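Local coordinates for putative PAS/PAC sensor protein (Nakamurella multipartita DSM 44233, PDB 6HMJ) that acts as a blue-light receptor of the light-oxygen-voltage class, carrying a flavin mononucleotide chromophore, and mediates RNA binding and translational regulation, at residues S298-A303 with F328-V333. Numbering follows the deposited sequence.
With FMN (flavin mononucleotide), chain E.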
loop_
_atom_site.group_PDB
_atom_site.type_symbol
_atom_site.label_atom_id
_atom_site.label_comp_id
_atom_site.label_asym_id
_atom_site.label_seq_id
_atom_site.Cartn_x
_atom_site.Cartn_y
_atom_site.Cartn_z
ATOM N N SER A 298 13.716 -4.025 40.258
ATOM C CA SER A 298 13.827 -3.303 41.518
ATOM C C SER A 298 12.651 -2.358 41.726
ATOM O O SER A 298 12.150 -2.218 42.847
ATOM C CB SER A 298 15.146 -2.533 41.557
ATOM O OG SER A 298 15.281 -1.826 42.776
ATOM N N ALA A 299 12.193 -1.703 40.657
ATOM C CA ALA A 299 11.041 -0.818 40.778
ATOM C C ALA A 299 9.810 -1.586 41.239
ATOM O O ALA A 299 9.066 -1.119 42.109
ATOM C CB ALA A 299 10.773 -0.124 39.443
ATOM N N ILE A 300 9.592 -2.776 40.680
ATOM C CA ILE A 300 8.451 -3.592 41.081
ATOM C C ILE A 300 8.603 -4.039 42.530
ATOM O O ILE A 300 7.675 -3.912 43.337
ATOM C CB ILE A 300 8.301 -4.792 40.129
ATOM C CG1 ILE A 300 8.113 -4.306 38.686
ATOM C CG2 ILE A 300 7.133 -5.662 40.553
ATOM C CD1 ILE A 300 8.285 -5.390 37.637
ATOM N N ARG A 301 9.778 -4.573 42.880
ATOM C CA ARG A 301 10.035 -4.995 44.254
ATOM C C ARG A 301 9.746 -3.874 45.242
ATOM O O ARG A 301 9.077 -4.083 46.260
ATOM C CB ARG A 301 11.487 -5.461 44.384
ATOM C CG ARG A 301 11.729 -6.885 43.918
ATOM C CD ARG A 301 13.099 -7.407 44.343
ATOM N NE ARG A 301 14.114 -7.165 43.315
ATOM C CZ ARG A 301 14.980 -6.154 43.308
ATOM N NH1 ARG A 301 14.988 -5.254 44.283
ATOM N NH2 ARG A 301 15.851 -6.047 42.312
ATOM N N SER A 302 10.237 -2.668 44.951
ATOM C CA SER A 302 10.061 -1.559 45.882
ATOM C C SER A 302 8.587 -1.205 46.041
ATOM O O SER A 302 8.110 -0.992 47.162
ATOM C CB SER A 302 10.857 -0.346 45.400
ATOM O OG SER A 302 11.095 0.561 46.461
ATOM N N ALA A 303 7.849 -1.140 44.929
ATOM C CA ALA A 303 6.423 -0.843 45.000
ATOM C C ALA A 303 5.699 -1.865 45.865
ATOM O O ALA A 303 4.906 -1.505 46.743
ATOM C CB ALA A 303 5.826 -0.810 43.592
ATOM N N PHE A 328 0.593 -4.768 33.332
ATOM C CA PHE A 328 -0.140 -5.378 34.431
ATOM C C PHE A 328 -0.175 -4.424 35.614
ATOM O O PHE A 328 0.852 -3.848 35.990
ATOM C CB PHE A 328 0.465 -6.734 34.832
ATOM C CG PHE A 328 1.812 -6.646 35.488
ATOM C CD1 PHE A 328 1.927 -6.408 36.847
ATOM C CD2 PHE A 328 2.963 -6.852 34.752
ATOM C CE1 PHE A 328 3.171 -6.342 37.452
ATOM C CE2 PHE A 328 4.208 -6.792 35.351
ATOM C CZ PHE A 328 4.311 -6.538 36.703
ATOM N N HIS A 329 -1.360 -4.261 36.190
ATOM C CA HIS A 329 -1.554 -3.413 37.357
ATOM C C HIS A 329 -1.442 -4.256 38.622
ATOM O O HIS A 329 -1.901 -5.401 38.665
ATOM C CB HIS A 329 -2.919 -2.726 37.277
ATOM C CG HIS A 329 -3.301 -1.975 38.514
ATOM N ND1 HIS A 329 -4.392 -2.320 39.282
ATOM C CD2 HIS A 329 -2.751 -0.889 39.108
ATOM C CE1 HIS A 329 -4.492 -1.486 40.302
ATOM N NE2 HIS A 329 -3.508 -0.609 40.220
ATOM N N LEU A 330 -0.813 -3.688 39.647
ATOM C CA LEU A 330 -0.619 -4.357 40.927
ATOM C C LEU A 330 -1.443 -3.623 41.975
ATOM O O LEU A 330 -1.210 -2.436 42.233
ATOM C CB LEU A 330 0.856 -4.382 41.324
ATOM C CG LEU A 330 1.758 -5.345 40.551
ATOM C CD1 LEU A 330 3.214 -5.065 40.873
ATOM C CD2 LEU A 330 1.417 -6.791 40.855
ATOM N N SER A 331 -2.399 -4.328 42.575
ATOM C CA SER A 331 -3.303 -3.740 43.554
ATOM C C SER A 331 -3.121 -4.443 44.891
ATOM O O SER A 331 -3.295 -5.672 44.964
ATOM C CB SER A 331 -4.752 -3.859 43.076
ATOM O OG SER A 331 -5.598 -3.000 43.817
ATOM N N PRO A 332 -2.753 -3.740 45.961
ATOM C CA PRO A 332 -2.564 -4.414 47.250
ATOM C C PRO A 332 -3.885 -4.664 47.957
ATOM O O PRO A 332 -4.833 -3.881 47.859
ATOM C CB PRO A 332 -1.695 -3.424 48.038
ATOM C CG PRO A 332 -2.066 -2.095 47.485
ATOM C CD PRO A 332 -2.355 -2.321 46.020
ATOM N N VAL A 333 -3.929 -5.774 48.688
ATOM C CA VAL A 333 -5.099 -6.170 49.466
ATOM C C VAL A 333 -4.679 -6.195 50.929
ATOM O O VAL A 333 -3.753 -6.926 51.298
ATOM C CB VAL A 333 -5.647 -7.537 49.027
ATOM C CG1 VAL A 333 -6.883 -7.892 49.831
ATOM C CG2 VAL A 333 -5.940 -7.542 47.532
HETATM N N1 FMN E . 6.208 -9.658 36.651
HETATM C C2 FMN E . 6.185 -9.859 35.315
HETATM O O2 FMN E . 7.237 -9.698 34.660
HETATM N N3 FMN E . 5.071 -10.225 34.658
HETATM C C4 FMN E . 3.901 -10.418 35.274
HETATM O O4 FMN E . 2.887 -10.759 34.629
HETATM C C4A FMN E . 3.839 -10.221 36.737
HETATM N N5 FMN E . 2.701 -10.397 37.434
HETATM C C5A FMN E . 2.679 -10.207 38.773
HETATM C C6 FMN E . 1.483 -10.393 39.459
HETATM C C7 FMN E . 1.428 -10.211 40.833
HETATM C C7M FMN E . 0.124 -10.421 41.557
HETATM C C8 FMN E . 2.653 -9.804 41.572
HETATM C C8M FMN E . 2.636 -9.589 43.062
HETATM C C9 FMN E . 3.844 -9.613 40.889
HETATM C C9A FMN E . 3.913 -9.798 39.511
HETATM N N10 FMN E . 5.119 -9.613 38.786
HETATM C C10 FMN E . 5.097 -9.816 37.399
HETATM C "C1'" FMN E . 6.386 -9.200 39.399
HETATM C "C2'" FMN E . 7.247 -10.406 39.716
HETATM O "O2'" FMN E . 6.442 -11.511 40.132
HETATM C "C3'" FMN E . 8.220 -10.041 40.820
HETATM O "O3'" FMN E . 7.475 -9.628 41.977
HETATM C "C4'" FMN E . 9.165 -8.912 40.440
HETATM O "O4'" FMN E . 9.907 -9.260 39.270
HETATM C "C5'" FMN E . 10.063 -8.677 41.645
HETATM O "O5'" FMN E . 11.436 -8.632 41.286
HETATM P P FMN E . 12.361 -9.916 41.562
HETATM O O1P FMN E . 13.697 -9.467 41.029
HETATM O O2P FMN E . 12.296 -10.090 43.061
HETATM O O3P FMN E . 11.693 -11.049 40.822
#
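Ile300 reaches from helix 294-305 to two side chains of strand 323-334, using a different branch for each. Its CD1 comes up to the edge of the Phe328 ring, near the ring plane, 4.2 Å from CZ, while its CG2 meets CD1 of Leu330 at 4.0 Å. With CG2 anti to the backbone N and CG1 beside it (chi1 -59°), the two branches spread apart, one toward the aromatic edge and the other touching the leucine on one side and the ribityl chain on another, where CG2 is 3.8 Å from FMN C1'. No hydrogen bond joins helix and strand directly; the contact is apolar and buried. Helix 294-305 and the strand meet here over one face of the flavin, as part of the chromophore pocket of a light-oxygen-voltage domain of the PAS fold. Phe328 lies nearly parallel to the isoalloxazine, one face turned to it and offset, with C4A of FMN 3.6 Å from the ring plane and CZ 3.4 Å from FMN C10. A chi1 of 69° swings the ring over the flavin with its rim toward Ile300, and it is also packed on Thr312, Ile314 and Gln347. With an alanine here, that flavin face is likely to lose its aromatic cover and a gap to open beside Ile300 CD1. Farther along the same flavin face, Leu330 places CD2 over the dimethylbenzene end, 3.3 Å from FMN C8. One residue on from Ile300, Arg301 runs alongside the ribityl phosphate instead, its chain bent so that NE makes a weak hydrogen bond to FMN O1P at 3.3 Å, fairly straight at 164°. Arg297 also bonds to FMN.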